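Local coordinates for protein putative NADH Oxidase (Clostridium acetobutylicum, PDB 3E10) that binds flavin mononucleotide and probably acts as an oxidoreductase of the nitroreductase family, at residues R29-A34 with E98-E103; D55-F60 with K124-M129. All coordinates share one frame; numbering follows the deposited sequence.

Contact 1: R29-A34 with E98-E103; sequences RAAMQA and ENILLE
The flat side-chain amide of Asn99 meets the carbonyl group of Ala30, and the two planes are used differently. ND2 of Asn99 donates to Ala30 O over 3.0 Å with an N-H...O angle of 159°. The acceptor lies close to the Asn99 amide plane, whereas the donor stands 35° above the plane of the Ala30 carbonyl. On the opposite face of that carbonyl, Gln33 N donates to Ala30 O at 3.2 Å, a backbone bond where helix 21-32 gives way to the following turn, so two N-H groups hold one oxygen from both faces. The Asn99 CG lies anti to its own carbonyl carbon, beside the backbone N (chi1 -81°), which puts CG on the side of Ala30 O. ND2 of Asn99 also donates to a water at 3.1 Å, and the same water lies 2.8 Å from Gln33 O, to which it can donate.

Apolar contacts flank the amide. Ala30 CB meets Glu103 CB at 3.6 Å, and Ala31 CB rests against Ile100 CG1 at 3.5 Å. With methyl groups as the only side chains of Ala30 and Ala31, helices 21-32 and 89-106 come close: Ala31 CA and Asn99 CA are 5.3 Å apart.

The site adjoins the dimer interface that is characteristic of flavin-binding nitroreductases. Gln33 bonds through OE1 and NE2 to Arg157 N and Ile155 O of the second subunit, and its side chain lies about 6 Å from a bound FMN. Leu102 packs on Leu102 of that subunit. Chemically, the buried Asn99 nitrogen is satisfied by one carbonyl and one water, and its donation probably offsets part of the negative potential of the carbonyls that end helix 21-32, shortly before Pro35 and Ser36, which line an FMN pocket.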
# COMPACT_ATOMS: atom_id res chain seq x y z
N ARG B 29 10.85 -7.25 7.64
CA ARG B 29 10.86 -6.09 8.50
C ARG B 29 10.12 -4.92 7.85
O ARG B 29 9.35 -4.22 8.51
CB ARG B 29 12.31 -5.70 8.87
CG ARG B 29 12.92 -6.63 9.89
CD ARG B 29 14.36 -6.19 10.25
NE ARG B 29 14.97 -7.11 11.21
CZ ARG B 29 14.75 -7.11 12.52
NH1 ARG B 29 13.93 -6.21 13.09
NH2 ARG B 29 15.36 -8.01 13.28
N ALA B 30 10.37 -4.70 6.56
CA ALA B 30 9.71 -3.58 5.85
C ALA B 30 8.19 -3.77 5.86
O ALA B 30 7.45 -2.82 6.14
CB ALA B 30 10.23 -3.43 4.42
N ALA B 31 7.74 -4.99 5.58
CA ALA B 31 6.31 -5.30 5.60
C ALA B 31 5.67 -4.93 6.93
O ALA B 31 4.60 -4.30 7.00
CB ALA B 31 6.11 -6.79 5.34
N MSE B 32 6.36 -5.29 8.01
CA MSE B 32 5.80 -5.14 9.36
C MSE B 32 5.85 -3.71 9.90
O MSE B 32 5.30 -3.45 10.96
CB MSE B 32 6.37 -6.14 10.34
CG MSE B 32 6.04 -7.54 9.90
SE MSE B 32 6.37 -8.92 11.23
CE MSE B 32 7.58 -10.07 10.21
N GLN B 33 6.51 -2.80 9.18
CA GLN B 33 6.46 -1.38 9.47
C GLN B 33 5.30 -0.65 8.81
O GLN B 33 5.15 0.56 8.98
CB GLN B 33 7.77 -0.70 9.06
CG GLN B 33 8.97 -1.11 9.85
CD GLN B 33 8.84 -0.90 11.34
OE1 GLN B 33 8.96 -1.85 12.12
NE2 GLN B 33 8.57 0.35 11.74
N ALA B 34 4.45 -1.36 8.08
CA ALA B 34 3.32 -0.72 7.43
C ALA B 34 2.31 -0.15 8.42
O ALA B 34 2.16 -0.66 9.54
CB ALA B 34 2.64 -1.70 6.48
N GLU B 98 3.27 -3.11 -0.50
CA GLU B 98 3.97 -2.01 -1.14
C GLU B 98 5.30 -1.79 -0.43
O GLU B 98 6.30 -1.53 -1.08
CB GLU B 98 3.11 -0.74 -1.17
CG GLU B 98 3.78 0.48 -1.86
CD GLU B 98 4.13 0.28 -3.34
OE1 GLU B 98 3.89 -0.81 -3.89
OE2 GLU B 98 4.68 1.24 -3.95
N ASN B 99 5.31 -1.89 0.91
CA ASN B 99 6.59 -1.77 1.60
C ASN B 99 7.59 -2.85 1.15
O ASN B 99 8.80 -2.59 1.01
CB ASN B 99 6.43 -1.83 3.10
CG ASN B 99 6.02 -0.50 3.71
OD1 ASN B 99 5.67 0.47 3.01
ND2 ASN B 99 6.06 -0.45 5.05
N ILE B 100 7.12 -4.08 1.02
CA ILE B 100 8.01 -5.15 0.50
C ILE B 100 8.57 -4.80 -0.87
O ILE B 100 9.76 -4.98 -1.13
CB ILE B 100 7.29 -6.54 0.49
CG1 ILE B 100 6.92 -6.98 1.93
CG2 ILE B 100 8.12 -7.57 -0.22
CD1 ILE B 100 6.02 -8.20 1.96
N LEU B 101 7.68 -4.36 -1.77
CA LEU B 101 8.13 -4.08 -3.11
C LEU B 101 9.18 -2.97 -3.09
O LEU B 101 10.15 -3.02 -3.86
CB LEU B 101 6.96 -3.67 -3.99
CG LEU B 101 5.86 -4.70 -4.21
CD1 LEU B 101 4.77 -4.06 -5.07
CD2 LEU B 101 6.38 -6.04 -4.82
N LEU B 102 8.94 -1.92 -2.31
CA LEU B 102 9.91 -0.83 -2.25
C LEU B 102 11.24 -1.26 -1.64
O LEU B 102 12.30 -0.89 -2.14
CB LEU B 102 9.31 0.36 -1.51
CG LEU B 102 8.13 1.04 -2.21
CD1 LEU B 102 7.46 2.00 -1.24
CD2 LEU B 102 8.55 1.75 -3.52
N GLU B 103 11.17 -2.03 -0.56
CA GLU B 103 12.38 -2.54 0.06
C GLU B 103 13.14 -3.45 -0.91
O GLU B 103 14.37 -3.41 -0.99
CB GLU B 103 12.07 -3.26 1.36
CG GLU B 103 13.29 -3.77 2.15
CD GLU B 103 14.12 -2.69 2.81
OE1 GLU B 103 13.69 -1.52 2.88
OE2 GLU B 103 15.21 -3.04 3.31
O HOH W 1 6.32 2.01 6.94

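Contact 2: D55-F60 with K124-M129; sequences DKLSNF and KNLKEM
Phe60 O and Asn125 ND2 form the direct hydrogen bond between the two segments, 3.0 Å long with an N-H...O angle of 167°. The donor is well above the Phe60 carbonyl plane, 44° out of it, while the oxygen lies practically within the Asn125 amide plane. Asn125 CG is anti to its carbonyl carbon (chi1 -71°), which brings CG to the side of Phe60 O.

Beneath this bond the contact is apolar. Leu126 CD2 lies 4.2 Å from the centroid of the Phe60 ring, an off-centre CH-pi contact, and touches Phe60 CG at 3.8 Å. The same methyl presses on Leu57 CD1 at 3.5 Å, tighter than usual for two carbons. Leu126 CG and CD1 both touch Phe60 CD1, and CD1 of the leucine also reaches Phe60 CE1. In the conformer given for selenomethionine Met129, of two deposited, SE lies 4.0 Å from both Leu57 CD1 and Phe60 CB. The Phe60 side chain also comes within about 6 Å of the bound FMN.

The region where helix 51-57 passes into the turn at 58-60 thus packs against helix 120-129. This is helix-on-sheet packing, with Leu57, Phe60 and Leu126 laid on the antiparallel sheet of the nitroreductase-family fold: Leu57 reaches Ala73 and Val75 of strand 72-79, Leu57 and Phe60 share Val141 of strand 136-145, and Leu126 rests on Pro138 of that strand.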
# COMPACT_ATOMS: atom_id res chain seq x y z
N ASP B 55 7.43 -23.54 -7.56
CA ASP B 55 6.88 -23.85 -8.87
C ASP B 55 5.42 -24.31 -8.75
O ASP B 55 4.56 -23.93 -9.57
CB ASP B 55 7.76 -24.90 -9.56
CG ASP B 55 7.57 -24.94 -11.06
OD1 ASP B 55 8.07 -24.04 -11.77
OD2 ASP B 55 6.92 -25.88 -11.54
N LYS B 56 5.12 -25.12 -7.75
CA LYS B 56 3.76 -25.56 -7.48
C LYS B 56 2.86 -24.35 -7.24
O LYS B 56 1.72 -24.30 -7.70
CB LYS B 56 3.74 -26.47 -6.26
CG LYS B 56 2.35 -26.94 -5.81
CD LYS B 56 2.41 -27.77 -4.54
CE LYS B 56 1.02 -28.11 -4.03
NZ LYS B 56 1.09 -29.20 -3.01
N LEU B 57 3.39 -23.39 -6.49
CA LEU B 57 2.65 -22.21 -6.10
C LEU B 57 2.26 -21.37 -7.32
O LEU B 57 1.20 -20.70 -7.30
CB LEU B 57 3.48 -21.42 -5.08
CG LEU B 57 2.86 -20.15 -4.49
CD1 LEU B 57 1.61 -20.44 -3.67
CD2 LEU B 57 3.95 -19.41 -3.68
N SER B 58 3.03 -21.44 -8.41
CA SER B 58 2.68 -20.74 -9.66
C SER B 58 1.32 -21.13 -10.19
O SER B 58 0.74 -20.39 -10.98
CB SER B 58 3.73 -20.96 -10.75
OG SER B 58 3.68 -22.27 -11.26
N ASN B 59 0.81 -22.28 -9.76
CA ASN B 59 -0.49 -22.75 -10.24
C ASN B 59 -1.68 -22.06 -9.58
O ASN B 59 -2.83 -22.30 -9.98
CB ASN B 59 -0.62 -24.27 -10.01
CG ASN B 59 0.38 -25.07 -10.83
OD1 ASN B 59 0.59 -24.79 -12.01
ND2 ASN B 59 1.04 -26.04 -10.20
N PHE B 60 -1.43 -21.20 -8.59
CA PHE B 60 -2.56 -20.61 -7.84
C PHE B 60 -3.38 -19.63 -8.68
O PHE B 60 -4.54 -19.39 -8.39
CB PHE B 60 -2.09 -19.99 -6.52
CG PHE B 60 -1.77 -18.49 -6.58
CD1 PHE B 60 -2.78 -17.55 -6.32
CD2 PHE B 60 -0.48 -18.04 -6.85
CE1 PHE B 60 -2.50 -16.19 -6.36
CE2 PHE B 60 -0.17 -16.69 -6.87
CZ PHE B 60 -1.19 -15.76 -6.61
N LYS B 124 -8.99 -19.70 -2.83
CA LYS B 124 -9.28 -21.11 -2.58
C LYS B 124 -8.00 -21.93 -2.83
O LYS B 124 -7.64 -22.80 -2.02
CB LYS B 124 -10.43 -21.53 -3.49
CG LYS B 124 -10.77 -23.05 -3.44
CD LYS B 124 -12.01 -23.28 -4.28
CE LYS B 124 -12.59 -24.70 -4.20
NZ LYS B 124 -11.59 -25.73 -4.58
N ASN B 125 -7.34 -21.66 -3.95
CA ASN B 125 -6.10 -22.41 -4.26
C ASN B 125 -5.02 -22.24 -3.19
O ASN B 125 -4.39 -23.21 -2.78
CB ASN B 125 -5.53 -22.00 -5.60
CG ASN B 125 -6.35 -22.48 -6.78
OD1 ASN B 125 -7.13 -23.44 -6.66
ND2 ASN B 125 -6.18 -21.84 -7.92
N LEU B 126 -4.87 -21.03 -2.66
CA LEU B 126 -3.85 -20.80 -1.62
C LEU B 126 -4.24 -21.44 -0.29
O LEU B 126 -3.40 -22.01 0.39
CB LEU B 126 -3.57 -19.28 -1.46
CG LEU B 126 -2.90 -18.59 -2.64
CD1 LEU B 126 -2.90 -17.09 -2.49
CD2 LEU B 126 -1.51 -19.13 -2.86
N LYS B 127 -5.53 -21.36 0.07
CA LYS B 127 -6.02 -22.05 1.25
C LYS B 127 -5.74 -23.54 1.19
O LYS B 127 -5.28 -24.11 2.18
CB LYS B 127 -7.53 -21.83 1.45
CG LYS B 127 -7.85 -20.44 2.03
CD LYS B 127 -9.32 -20.18 2.20
CE LYS B 127 -9.57 -18.71 2.58
N GLU B 128 -5.99 -24.14 0.03
CA GLU B 128 -5.81 -25.59 -0.16
C GLU B 128 -4.33 -25.99 -0.16
O GLU B 128 -3.93 -26.97 0.48
CB GLU B 128 -6.50 -25.99 -1.47
CG GLU B 128 -8.03 -26.10 -1.30
CD GLU B 128 -8.85 -26.31 -2.59
OE1 GLU B 128 -8.27 -26.59 -3.66
OE2 GLU B 128 -10.09 -26.15 -2.51
N MSE B 129 -3.51 -25.18 -0.83
CA MSE B 129 -2.09 -25.49 -0.94
C MSE B 129 -1.39 -25.51 0.42
O MSE B 129 -0.51 -26.33 0.65
CB MSE B 129 -1.42 -24.48 -1.87
CG MSE B 129 -1.75 -24.74 -3.33
SE MSE B 129 -1.19 -23.22 -4.43
CE MSE B 129 -0.94 -24.02 -6.09
O HOH W 2 0.47 -28.32 -0.71

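Overall arrangement
From the N terminus the segments come in the order 29-34, 55-60, 98-103 and 124-129, so the two contacts cross. Contact 1 closes a loop of 63 residues that holds strands 43-48 and 72-79 together with helix 51-57. Contact 2 closes one of equal length, starting inside the first and taking in strand 72-79, helix 89-106 and strand 110-115. Strand 72-79 belongs to both. The contacts do not touch: their centres are about 23 Å apart, on opposite sides of the chain's centre. Contact 1 joins two helices next to the second subunit, whereas no other chain of the assembly touches the segments of contact 2, which ties the turn after helix 51-57 to helix 120-129.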